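Local structure of hypothetical protein EF2904 (Enterococcus faecalis, 2AZ4) at residues Arg361-Leu364 with Asp365-Lys369; Pro61-Lys64 with Asp65-Pro69. The protein is of uncertain function but binds two zinc ions in a metallo-beta-lactamase fold and is probably a metal-dependent hydrolase, perhaps an RNA-binding exonuclease. One frame throughout, in Å; residues are numbered along the deposited sequence.

Interaction 1 (Arg361-Leu364 with Asp365-Lys369); sequences RVFL and DLLAK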
# COMPACT_ATOMS: atom_id res chain seq x y z
N ARG A 361 17.94 -6.32 -12.31
CA ARG A 361 19.08 -6.48 -13.21
C ARG A 361 18.75 -7.19 -14.52
O ARG A 361 19.15 -6.72 -15.58
CB ARG A 361 20.23 -7.22 -12.52
CG ARG A 361 21.58 -7.03 -13.23
CD ARG A 361 21.90 -5.54 -13.45
NE ARG A 361 23.31 -5.30 -13.74
CZ ARG A 361 24.26 -5.12 -12.81
NH1 ARG A 361 23.96 -5.13 -11.51
NH2 ARG A 361 25.52 -4.93 -13.19
N VAL A 362 18.03 -8.31 -14.46
CA VAL A 362 17.69 -9.04 -15.68
C VAL A 362 16.79 -8.21 -16.60
O VAL A 362 16.97 -8.20 -17.83
CB VAL A 362 17.22 -10.55 -15.44
CG1 VAL A 362 17.09 -10.89 -13.99
CG2 VAL A 362 15.98 -10.91 -16.22
N PHE A 363 15.86 -7.47 -15.99
CA PHE A 363 14.97 -6.57 -16.72
C PHE A 363 15.80 -5.50 -17.46
O PHE A 363 15.66 -5.34 -18.68
CB PHE A 363 13.95 -5.93 -15.76
CG PHE A 363 12.90 -5.08 -16.44
CD1 PHE A 363 12.37 -5.42 -17.68
CD2 PHE A 363 12.40 -3.94 -15.79
CE1 PHE A 363 11.38 -4.63 -18.28
CE2 PHE A 363 11.39 -3.15 -16.38
CZ PHE A 363 10.89 -3.49 -17.62
N LEU A 364 16.66 -4.80 -16.73
CA LEU A 364 17.50 -3.76 -17.34
C LEU A 364 18.44 -4.34 -18.40
O LEU A 364 18.66 -3.71 -19.43
CB LEU A 364 18.32 -2.99 -16.29
CG LEU A 364 17.75 -2.29 -15.04
CD1 LEU A 364 18.56 -1.04 -14.83
CD2 LEU A 364 16.28 -1.92 -15.11
N ASP A 365 18.96 -5.54 -18.16
CA ASP A 365 19.78 -6.24 -19.15
C ASP A 365 18.97 -6.54 -20.42
O ASP A 365 19.45 -6.30 -21.54
CB ASP A 365 20.41 -7.51 -18.54
CG ASP A 365 21.49 -7.20 -17.48
OD1 ASP A 365 21.74 -6.00 -17.15
OD2 ASP A 365 22.09 -8.17 -16.95
N LEU A 366 17.74 -7.04 -20.27
CA LEU A 366 16.87 -7.27 -21.44
C LEU A 366 16.64 -6.01 -22.26
O LEU A 366 16.75 -6.03 -23.50
CB LEU A 366 15.54 -7.93 -21.00
CG LEU A 366 14.14 -7.64 -21.56
CD1 LEU A 366 14.04 -7.42 -23.06
CD2 LEU A 366 13.15 -8.73 -21.11
N LEU A 367 16.33 -4.90 -21.58
CA LEU A 367 16.08 -3.64 -22.26
C LEU A 367 17.31 -3.14 -22.97
O LEU A 367 17.22 -2.66 -24.09
CB LEU A 367 15.57 -2.59 -21.28
CG LEU A 367 14.21 -2.87 -20.64
CD1 LEU A 367 13.93 -1.88 -19.51
CD2 LEU A 367 13.11 -2.84 -21.71
N ALA A 368 18.46 -3.24 -22.30
CA ALA A 368 19.73 -2.81 -22.87
C ALA A 368 20.03 -3.48 -24.20
O ALA A 368 20.33 -2.79 -25.18
CB ALA A 368 20.86 -3.05 -21.89
N LYS A 369 19.91 -4.81 -24.25
CA LYS A 369 20.14 -5.59 -25.49
C LYS A 369 19.29 -5.12 -26.67
O LYS A 369 19.68 -5.27 -27.83
CB LYS A 369 19.83 -7.07 -25.26
CG LYS A 369 20.83 -7.81 -24.39
CD LYS A 369 22.01 -8.41 -25.19
CE LYS A 369 21.57 -9.47 -26.20
NZ LYS A 369 22.68 -9.83 -27.15
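Phe363 has CG anti to its backbone nitrogen (chi1 -175°), while Leu367 has CG anti to its carbonyl carbon (chi1 -65°). These two settings bring the side chains together one helical turn apart. CD1 of Leu367 sits over one face of the Phe363 ring, 4.0 Å from its centroid and 15° off the normal. This is a CH-pi contact. It is offset toward the rim, where CD1 lies 3.9 Å from Phe363 CZ. Phe336 packs edge-to-face with the same ring, and Pro352 also touches it. The residues belong to helix 358-369, the crossover helix of a beta-alpha-beta unit between strands 344-348 and 373-376. Leu364 and Leu367 both rest on Phe374 of the second strand. Four i to i+4 backbone hydrogen bonds run through the segment, from Asp365 N to Arg361 O at 2.8 Å through Ala368 N to Leu364 O at 2.9 Å. Arg361 reaches Asp365 on a solvent-exposed part of the helix. Its NE lies 3.8 Å from Asp365 OD1, a long salt bridge. That oxygen lies at the guanidinium edge, near its plane, but the carboxylate plane is turned nearly perpendicular to it.

Interaction 2 (Pro61-Lys64 with Asp65-Pro69); sequences PELK and DLYDP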
# COMPACT_ATOMS: atom_id res chain seq x y z
N PRO A 61 1.57 -13.23 13.87
CA PRO A 61 1.59 -13.47 15.31
C PRO A 61 0.61 -14.56 15.74
O PRO A 61 -0.35 -14.84 15.03
CB PRO A 61 1.15 -12.12 15.88
CG PRO A 61 0.18 -11.58 14.85
CD PRO A 61 0.71 -12.09 13.51
N GLU A 62 0.85 -15.15 16.92
CA GLU A 62 -0.11 -16.00 17.61
C GLU A 62 -1.23 -15.12 18.12
O GLU A 62 -0.97 -14.15 18.84
CB GLU A 62 0.57 -16.66 18.82
CG GLU A 62 1.65 -17.65 18.46
CD GLU A 62 1.18 -19.12 18.51
OE1 GLU A 62 2.06 -20.01 18.48
OE2 GLU A 62 -0.05 -19.41 18.59
N LEU A 63 -2.46 -15.43 17.75
CA LEU A 63 -3.59 -14.57 18.12
C LEU A 63 -4.75 -15.43 18.56
O LEU A 63 -5.03 -16.46 17.96
CB LEU A 63 -4.01 -13.65 16.97
CG LEU A 63 -3.06 -12.54 16.46
CD1 LEU A 63 -3.60 -11.89 15.17
CD2 LEU A 63 -2.82 -11.47 17.51
N LYS A 64 -5.44 -15.00 19.61
CA LYS A 64 -6.52 -15.81 20.15
C LYS A 64 -7.82 -15.37 19.52
O LYS A 64 -8.13 -14.18 19.51
CB LYS A 64 -6.58 -15.68 21.68
CG LYS A 64 -7.72 -16.46 22.32
CD LYS A 64 -7.83 -16.11 23.81
CE LYS A 64 -9.20 -16.48 24.37
NZ LYS A 64 -10.32 -15.70 23.73
N ASP A 65 -8.58 -16.35 19.02
CA ASP A 65 -9.94 -16.14 18.51
C ASP A 65 -10.05 -14.98 17.51
O ASP A 65 -10.90 -14.10 17.63
CB ASP A 65 -10.93 -15.96 19.66
CG ASP A 65 -11.24 -17.27 20.39
OD1 ASP A 65 -11.49 -18.31 19.72
OD2 ASP A 65 -11.24 -17.26 21.64
N LEU A 66 -9.15 -14.99 16.53
CA LEU A 66 -9.14 -14.02 15.45
C LEU A 66 -9.00 -14.71 14.10
O LEU A 66 -9.64 -14.31 13.12
CB LEU A 66 -8.04 -12.96 15.68
CG LEU A 66 -8.17 -11.65 14.88
CD1 LEU A 66 -9.33 -10.78 15.32
CD2 LEU A 66 -6.88 -10.83 14.88
N TYR A 67 -8.18 -15.76 14.01
CA TYR A 67 -8.01 -16.43 12.73
C TYR A 67 -9.23 -17.31 12.45
O TYR A 67 -9.89 -17.75 13.38
CB TYR A 67 -6.71 -17.24 12.65
CG TYR A 67 -5.45 -16.42 12.75
CD1 TYR A 67 -5.16 -15.41 11.81
CD2 TYR A 67 -4.53 -16.65 13.76
CE1 TYR A 67 -4.00 -14.66 11.90
CE2 TYR A 67 -3.35 -15.90 13.86
CZ TYR A 67 -3.10 -14.92 12.93
OH TYR A 67 -1.93 -14.19 13.02
N ASP A 68 -9.53 -17.52 11.17
CA ASP A 68 -10.67 -18.34 10.73
C ASP A 68 -10.54 -19.69 11.42
O ASP A 68 -9.56 -20.38 11.19
CB ASP A 68 -10.60 -18.47 9.20
CG ASP A 68 -11.78 -19.26 8.58
OD1 ASP A 68 -12.59 -19.87 9.30
OD2 ASP A 68 -11.86 -19.26 7.32
N PRO A 69 -11.50 -20.08 12.27
CA PRO A 69 -11.39 -21.36 12.99
C PRO A 69 -11.21 -22.58 12.08
O PRO A 69 -10.58 -23.56 12.49
CB PRO A 69 -12.75 -21.49 13.70
CG PRO A 69 -13.62 -20.47 13.10
CD PRO A 69 -12.74 -19.37 12.62
O HOH W 1 -7.28 -17.18 16.31
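Tyr67 reaches back across the turn to Pro61, and its OH donates a 2.6 Å hydrogen bond to Pro61 O. The hydroxyl lies in the carbonyl plane. The acceptor in turn sits at the ring edge. Tyr67 CG is anti to its carbonyl carbon (chi1 -64°), which sends the ring back toward Pro61. Pro61 CD also touches the hydroxyl, 3.4 Å from Tyr67 OH. Leu63 crosses the tyrosine at about a right angle, with CD1 3.8 Å from Tyr67 CZ. The same methyl packs tightly against Leu66 CD2 at 3.5 Å, where the two leucines lie side by side. Lys64 extends and then bends at chi4 (-64°). Lys64 NZ forms a salt bridge with Asp65 OD2 at 2.8 Å, and that oxygen offers its anti lone pair. Asp82 shares the lysine charge, and Lys81 O accepts a further hydrogen bond. Inside the turn, a water donates to Leu63 O at 2.9 Å and accepts from Tyr67 N. The loop lies between helix 51-56 and strand 85-89 in the chain. Leu63 and Leu66 pack on Phe33 of strand 30-34, Pro61 touches strand 7-13, and Tyr67 meets Ile51 of helix 51-56.

How the interactions relate
Interactions 1 and 2 belong to separate parts of the chain. Their centres are 44 Å apart, and their nearest atoms are about 32 Å apart, so they do not touch. Interaction 2 comes first in sequence and packs on the mixed sheet containing strands 7-13 and 30-34. Interaction 1 lies much later, beside the six-stranded parallel sheet that includes strands 344-348 and 373-376. Both are away from the two-zinc site, whose ligands are His92, His94, Asp96, His97, His167, Asp189 and His404. Neither contact supplies a zinc ligand. One is packing along a helix, and the other is a contact within a loop whose side chains lie against a sheet.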